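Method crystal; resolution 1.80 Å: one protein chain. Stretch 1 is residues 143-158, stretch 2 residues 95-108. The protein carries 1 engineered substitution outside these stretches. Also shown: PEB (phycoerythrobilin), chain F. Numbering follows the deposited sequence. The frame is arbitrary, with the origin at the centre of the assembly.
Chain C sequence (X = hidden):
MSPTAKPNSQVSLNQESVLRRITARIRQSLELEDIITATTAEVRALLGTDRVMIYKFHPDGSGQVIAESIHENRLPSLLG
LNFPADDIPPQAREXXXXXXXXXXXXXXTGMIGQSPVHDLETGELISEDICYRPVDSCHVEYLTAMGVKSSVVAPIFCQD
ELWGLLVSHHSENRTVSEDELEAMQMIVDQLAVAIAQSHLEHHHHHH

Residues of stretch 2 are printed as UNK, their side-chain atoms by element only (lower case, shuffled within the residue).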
# COMPACT_ATOMS: atom_id res chain seq x y z
N LEU C 143 3.36 18.30 -8.84
CA LEU C 143 4.77 17.96 -8.62
C LEU C 143 5.49 17.78 -9.97
O LEU C 143 6.59 18.29 -10.18
CB LEU C 143 4.89 16.70 -7.76
CG LEU C 143 4.40 16.80 -6.31
CD1 LEU C 143 4.42 15.42 -5.61
CD2 LEU C 143 5.20 17.76 -5.51
N THR C 144 4.85 17.07 -10.90
CA THR C 144 5.45 16.84 -12.20
C THR C 144 5.73 18.19 -12.93
O THR C 144 6.72 18.31 -13.62
CB THR C 144 4.57 15.91 -13.06
OG1 THR C 144 4.45 14.65 -12.41
CG2 THR C 144 5.21 15.69 -14.41
N ALA C 145 4.87 19.19 -12.75
CA ALA C 145 5.06 20.47 -13.39
C ALA C 145 6.34 21.15 -12.90
O ALA C 145 6.90 21.99 -13.62
CB ALA C 145 3.86 21.36 -13.14
N MET C 146 6.78 20.81 -11.69
CA MET C 146 8.01 21.34 -11.07
C MET C 146 9.25 20.48 -11.37
O MET C 146 10.36 20.83 -10.97
CB MET C 146 7.85 21.46 -9.57
CG MET C 146 7.04 22.64 -9.13
SD MET C 146 6.95 22.86 -7.36
CE MET C 146 6.25 21.33 -6.82
N GLY C 147 9.04 19.35 -12.01
CA GLY C 147 10.13 18.42 -12.28
C GLY C 147 10.48 17.57 -11.06
O GLY C 147 11.57 17.01 -10.98
N VAL C 148 9.55 17.47 -10.12
CA VAL C 148 9.77 16.72 -8.87
C VAL C 148 9.23 15.29 -9.04
O VAL C 148 8.08 15.11 -9.41
CB VAL C 148 9.09 17.39 -7.71
CG1 VAL C 148 9.17 16.54 -6.47
CG2 VAL C 148 9.71 18.76 -7.47
N LYS C 149 10.05 14.28 -8.74
CA LYS C 149 9.65 12.88 -8.76
C LYS C 149 9.44 12.29 -7.37
O LYS C 149 8.77 11.26 -7.21
CB LYS C 149 10.69 12.05 -9.52
CG LYS C 149 10.62 12.30 -11.03
CD LYS C 149 11.56 11.45 -11.84
CE LYS C 149 11.47 11.81 -13.31
NZ LYS C 149 12.45 11.01 -14.10
N SER C 150 9.99 12.97 -6.35
CA SER C 150 9.87 12.55 -4.97
C SER C 150 9.63 13.75 -4.09
O SER C 150 10.44 14.69 -4.12
CB SER C 150 11.17 11.86 -4.51
OG SER C 150 11.22 11.69 -3.09
N SER C 151 8.60 13.68 -3.25
CA SER C 151 8.32 14.73 -2.29
C SER C 151 8.15 14.12 -0.90
O SER C 151 7.52 13.07 -0.77
CB SER C 151 7.06 15.49 -2.68
OG SER C 151 6.71 16.44 -1.71
N VAL C 152 8.71 14.76 0.12
CA VAL C 152 8.52 14.31 1.50
C VAL C 152 8.20 15.54 2.33
O VAL C 152 8.94 16.54 2.26
CB VAL C 152 9.76 13.61 2.09
CG1 VAL C 152 9.47 13.10 3.51
CG2 VAL C 152 10.20 12.45 1.23
N VAL C 153 7.10 15.48 3.08
CA VAL C 153 6.63 16.62 3.87
C VAL C 153 6.37 16.22 5.31
O VAL C 153 5.73 15.22 5.57
CB VAL C 153 5.35 17.20 3.26
CG1 VAL C 153 4.76 18.29 4.13
CG2 VAL C 153 5.65 17.74 1.86
N ALA C 154 6.87 17.02 6.25
CA ALA C 154 6.53 16.88 7.66
C ALA C 154 6.08 18.23 8.21
O ALA C 154 6.75 19.25 7.96
CB ALA C 154 7.71 16.37 8.45
N PRO C 155 4.97 18.26 8.94
CA PRO C 155 4.44 19.51 9.48
C PRO C 155 5.25 20.02 10.64
O PRO C 155 5.81 19.23 11.40
CB PRO C 155 3.03 19.15 9.92
CG PRO C 155 3.09 17.72 10.23
CD PRO C 155 4.08 17.13 9.26
N ILE C 156 5.26 21.34 10.78
CA ILE C 156 5.87 22.04 11.91
C ILE C 156 4.76 22.67 12.72
O ILE C 156 3.91 23.43 12.19
CB ILE C 156 6.84 23.11 11.41
CG1 ILE C 156 7.90 22.53 10.48
CG2 ILE C 156 7.50 23.86 12.57
CD1 ILE C 156 8.64 23.60 9.67
N PHE C 157 4.76 22.41 14.03
CA PHE C 157 3.74 22.95 14.92
C PHE C 157 4.37 23.93 15.88
O PHE C 157 5.55 23.85 16.19
CB PHE C 157 3.02 21.84 15.68
CG PHE C 157 2.05 21.07 14.85
CD1 PHE C 157 2.47 20.02 14.07
CD2 PHE C 157 0.71 21.41 14.81
CE1 PHE C 157 1.58 19.33 13.28
CE2 PHE C 157 -0.18 20.71 14.03
CZ PHE C 157 0.26 19.68 13.26
N CYS C 158 3.57 24.88 16.35
CA CYS C 158 3.98 25.70 17.48
C CYS C 158 2.86 25.56 18.47
O CYS C 158 1.75 26.02 18.24
CB CYS C 158 4.23 27.16 17.07
SG CYS C 158 4.75 28.19 18.50
N UNK C 95 -5.55 16.15 7.81
CA UNK C 95 -4.58 15.12 8.17
C UNK C 95 -3.36 15.71 8.82
O UNK C 95 -2.80 15.12 9.75
c UNK C 95 -4.13 14.30 6.97
c UNK C 95 -4.56 12.59 5.21
c UNK C 95 -5.17 13.37 6.37
c UNK C 95 -5.70 12.44 7.45
N UNK C 96 -2.92 16.85 8.31
CA UNK C 96 -1.79 17.57 8.89
C UNK C 96 -2.12 18.00 10.32
O UNK C 96 -1.35 17.73 11.24
c UNK C 96 -0.77 19.63 5.75
c UNK C 96 0.62 17.93 6.85
c UNK C 96 -0.79 18.43 6.64
c UNK C 96 -1.42 18.77 8.00
N UNK C 97 -3.27 18.64 10.51
CA UNK C 97 -3.64 19.24 11.81
C UNK C 97 -3.96 18.20 12.88
O UNK C 97 -3.49 18.31 14.00
c UNK C 97 -4.85 20.19 11.66
c UNK C 97 -4.47 21.41 10.83
c UNK C 97 -5.39 20.62 13.04
N UNK C 98 -4.78 17.21 12.52
CA UNK C 98 -5.29 16.21 13.47
C UNK C 98 -4.40 14.98 13.64
O UNK C 98 -4.31 14.45 14.74
c UNK C 98 -6.69 15.76 13.03
c UNK C 98 -8.04 17.26 14.52
c UNK C 98 -7.74 16.87 13.08
n UNK C 98 -8.67 19.62 14.09
c UNK C 98 -9.13 18.31 14.63
N UNK C 99 -3.73 14.53 12.58
CA UNK C 99 -2.88 13.35 12.70
C UNK C 99 -1.39 13.66 12.63
O UNK C 99 -0.57 12.77 12.81
o UNK C 99 -4.58 11.91 11.80
c UNK C 99 -3.25 12.33 11.63
N UNK C 100 -1.04 14.92 12.36
CA UNK C 100 0.34 15.31 12.18
C UNK C 100 1.03 14.37 11.19
O UNK C 100 2.15 13.93 11.40
c UNK C 100 0.63 17.58 16.67
c UNK C 100 1.06 15.32 13.54
c UNK C 100 1.30 16.61 15.67
c UNK C 100 0.35 16.17 14.57
n UNK C 100 -0.85 17.47 16.68
N UNK C 101 0.33 14.07 10.11
CA UNK C 101 0.81 13.13 9.13
C UNK C 101 2.12 13.60 8.44
O UNK C 101 2.29 14.79 8.16
c UNK C 101 -0.38 13.99 7.07
c UNK C 101 -0.29 12.86 8.08
c UNK C 101 -0.05 11.56 7.38
N UNK C 102 3.02 12.65 8.20
CA UNK C 102 4.19 12.82 7.35
C UNK C 102 3.85 12.11 6.06
O UNK C 102 3.27 11.03 6.10
c UNK C 102 6.20 10.42 11.36
c UNK C 102 5.08 12.46 10.53
c UNK C 102 5.85 12.96 9.33
n UNK C 102 7.21 11.12 11.87
n UNK C 102 5.20 11.02 10.71
c UNK C 102 5.45 12.26 8.00
n UNK C 102 6.21 9.11 11.45
N UNK C 103 4.19 12.71 4.92
CA UNK C 103 3.76 12.18 3.62
C UNK C 103 4.90 12.03 2.65
O UNK C 103 5.70 12.94 2.51
c UNK C 103 2.73 13.10 2.99
o UNK C 103 1.55 13.24 3.76
N UNK C 104 4.95 10.87 1.98
CA UNK C 104 5.92 10.56 0.94
C UNK C 104 5.18 10.34 -0.38
O UNK C 104 4.44 9.38 -0.48
c UNK C 104 7.77 8.02 3.24
c UNK C 104 7.46 9.38 2.60
c UNK C 104 6.71 9.27 1.27
c UNK C 104 7.63 8.89 0.12
N UNK C 105 5.41 11.19 -1.38
CA UNK C 105 4.80 11.00 -2.70
C UNK C 105 5.83 10.40 -3.62
O UNK C 105 6.93 10.91 -3.75
c UNK C 105 4.26 12.33 -3.30
c UNK C 105 3.23 12.93 -2.35
c UNK C 105 3.63 12.09 -4.64
N UNK C 106 5.45 9.30 -4.27
CA UNK C 106 6.28 8.61 -5.23
C UNK C 106 5.59 8.73 -6.58
O UNK C 106 4.63 8.01 -6.90
c UNK C 106 7.47 6.44 -5.65
o UNK C 106 7.05 5.78 -6.63
o UNK C 106 8.68 6.49 -5.33
c UNK C 106 6.47 7.17 -4.79
N UNK C 107 6.07 9.67 -7.38
CA UNK C 107 5.41 9.96 -8.65
C UNK C 107 5.39 8.77 -9.59
O UNK C 107 4.36 8.50 -10.24
c UNK C 107 5.56 11.40 -10.70
c UNK C 107 6.08 11.18 -9.31
c UNK C 107 5.84 12.44 -8.46
N UNK C 108 6.48 8.02 -9.66
CA UNK C 108 6.55 6.88 -10.58
C UNK C 108 5.46 5.85 -10.36
O UNK C 108 4.96 5.31 -11.32
c UNK C 108 7.90 6.18 -10.46
CHC PEB F . 1.37 21.62 -1.58
NC PEB F . -0.35 19.77 -1.69
C1C PEB F . -0.73 18.67 -0.99
C2C PEB F . 0.08 18.50 0.10
C3C PEB F . 1.00 19.53 0.10
C4C PEB F . 0.71 20.33 -1.03
CMC PEB F . 2.04 19.68 1.20
CAC PEB F . -0.08 17.33 1.12
CBC PEB F . 0.44 16.03 0.54
CGC PEB F . 1.95 16.02 0.65
O1C PEB F . 2.46 16.15 1.80
O2C PEB F . 2.68 15.89 -0.37
ND PEB F . 3.68 20.89 -1.45
C1D PEB F . 2.65 21.91 -0.98
C2D PEB F . 3.17 23.17 -1.50
C3D PEB F . 4.33 22.98 -2.22
C4D PEB F . 4.73 21.62 -2.23
CMD PEB F . 2.41 24.51 -1.35
CAD PEB F . 5.03 24.10 -3.01
CBD PEB F . 6.39 24.18 -2.97
OD PEB F . 5.71 21.12 -2.74
NA PEB F . -3.36 21.01 -5.54
C1A PEB F . -3.25 22.11 -6.43
C2A PEB F . -4.58 22.34 -7.10
C3A PEB F . -5.55 21.31 -6.54
C4A PEB F . -4.71 20.48 -5.55
CMA PEB F . -5.09 23.80 -6.93
CBA PEB F . -7.05 21.04 -8.61
OA PEB F . -2.23 22.76 -6.59
CHA PEB F . -5.20 19.39 -4.90
CAA PEB F . -6.22 20.34 -7.52
NB PEB F . -3.16 18.97 -3.17
C1B PEB F . -4.40 18.60 -3.86
C2B PEB F . -4.88 17.32 -3.41
C3B PEB F . -3.94 16.85 -2.44
C4B PEB F . -2.85 17.87 -2.25
CHB PEB F . -1.84 17.67 -1.34
CMB PEB F . -6.12 16.63 -3.90
CAB PEB F . -4.01 15.53 -1.69
CBB PEB F . -3.12 14.52 -2.39
CGB PEB F . -3.39 13.20 -1.68
O1B PEB F . -3.06 13.09 -0.46
O2B PEB F . -3.96 12.26 -2.29
O HOH W 1 2.78 15.83 5.84
O HOH W 2 5.02 14.87 0.02
O HOH W 3 9.25 9.73 -3.01

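Position 95 carries four carbons forked at the second and lies out of reach of stretch 1: Leu 95. Position 96 has the same four-carbon fork. One terminal carbon comes 4.1 Å from Pro 155 CB, and the backbone O of 96 lies 3.2 Å from Phe 157 CZ, at the ring edge; this is Leu 96. At 97 one carbon carries two more, and its CA-to-CB bond points away from stretch 1: Val 97. Position 98 is a row of four carbons ending in nitrogen, poorly ordered and without a contact: Lys 98. Position 99 holds one carbon and one oxygen, hence Ser 99.

Position 100 again shows four carbons in a row ending in nitrogen, laid over one face of the Phe 157 ring. It is Lys 100. Its CE sits 3.9 Å from the Phe 157 ring centroid, 7° off the normal, and its NZ 4.4 Å from that centroid at 18°, a CH-pi contact joined by a cation-pi one.

Position 101, one carbon bearing two, turns away from stretch 1, yet its backbone O meets Pro 155 CD at 3.1 Å: Val 101. Position 102 has three carbons, a nitrogen, then a carbon with two nitrogens, a guanidinium: Arg 102. Its CG packs 4.0 Å from Ala 154 CB, while the end leads away to partners elsewhere in the structure.

Position 103, one carbon and one oxygen, is Ser 103; its CB approaches PEB O1C at 3.3 Å. Position 104 forks at the first carbon with one arm two carbons long: Ile 104, whose CG1 lies 4.3 Å from Val 152 CG1. Position 105 has one carbon carrying two, one of them 3.6 Å from Leu 143 CD1: Val 105, through CG1. Position 106 ends in a carbon with two oxygens after one carbon: Asp 106. Position 107, one carbon with two, points toward stretch 1: Val 107, its CG2 3.6 Å from Val 148 O. Position 108 has a lone carbon: Ala 108.

The contact is an antiparallel strand pairing, with axes at 174°. Ser 103 N to Val 153 O and Val 153 N to Ser 103 O (both 3.0 Å) form one reciprocal pair; Val 105 N to Ser 151 O (2.9 Å) and Ser 151 N to Val 105 O (3.3 Å) form the next. Val 107 N to Lys 149 O (3.1 Å) extends the ladder. Beyond its other end, Pro 155 and Phe 157 pack against Leu 96 and Lys 100.

Stretch 2, residues 95-108: LLVKSKVRSIVDVA
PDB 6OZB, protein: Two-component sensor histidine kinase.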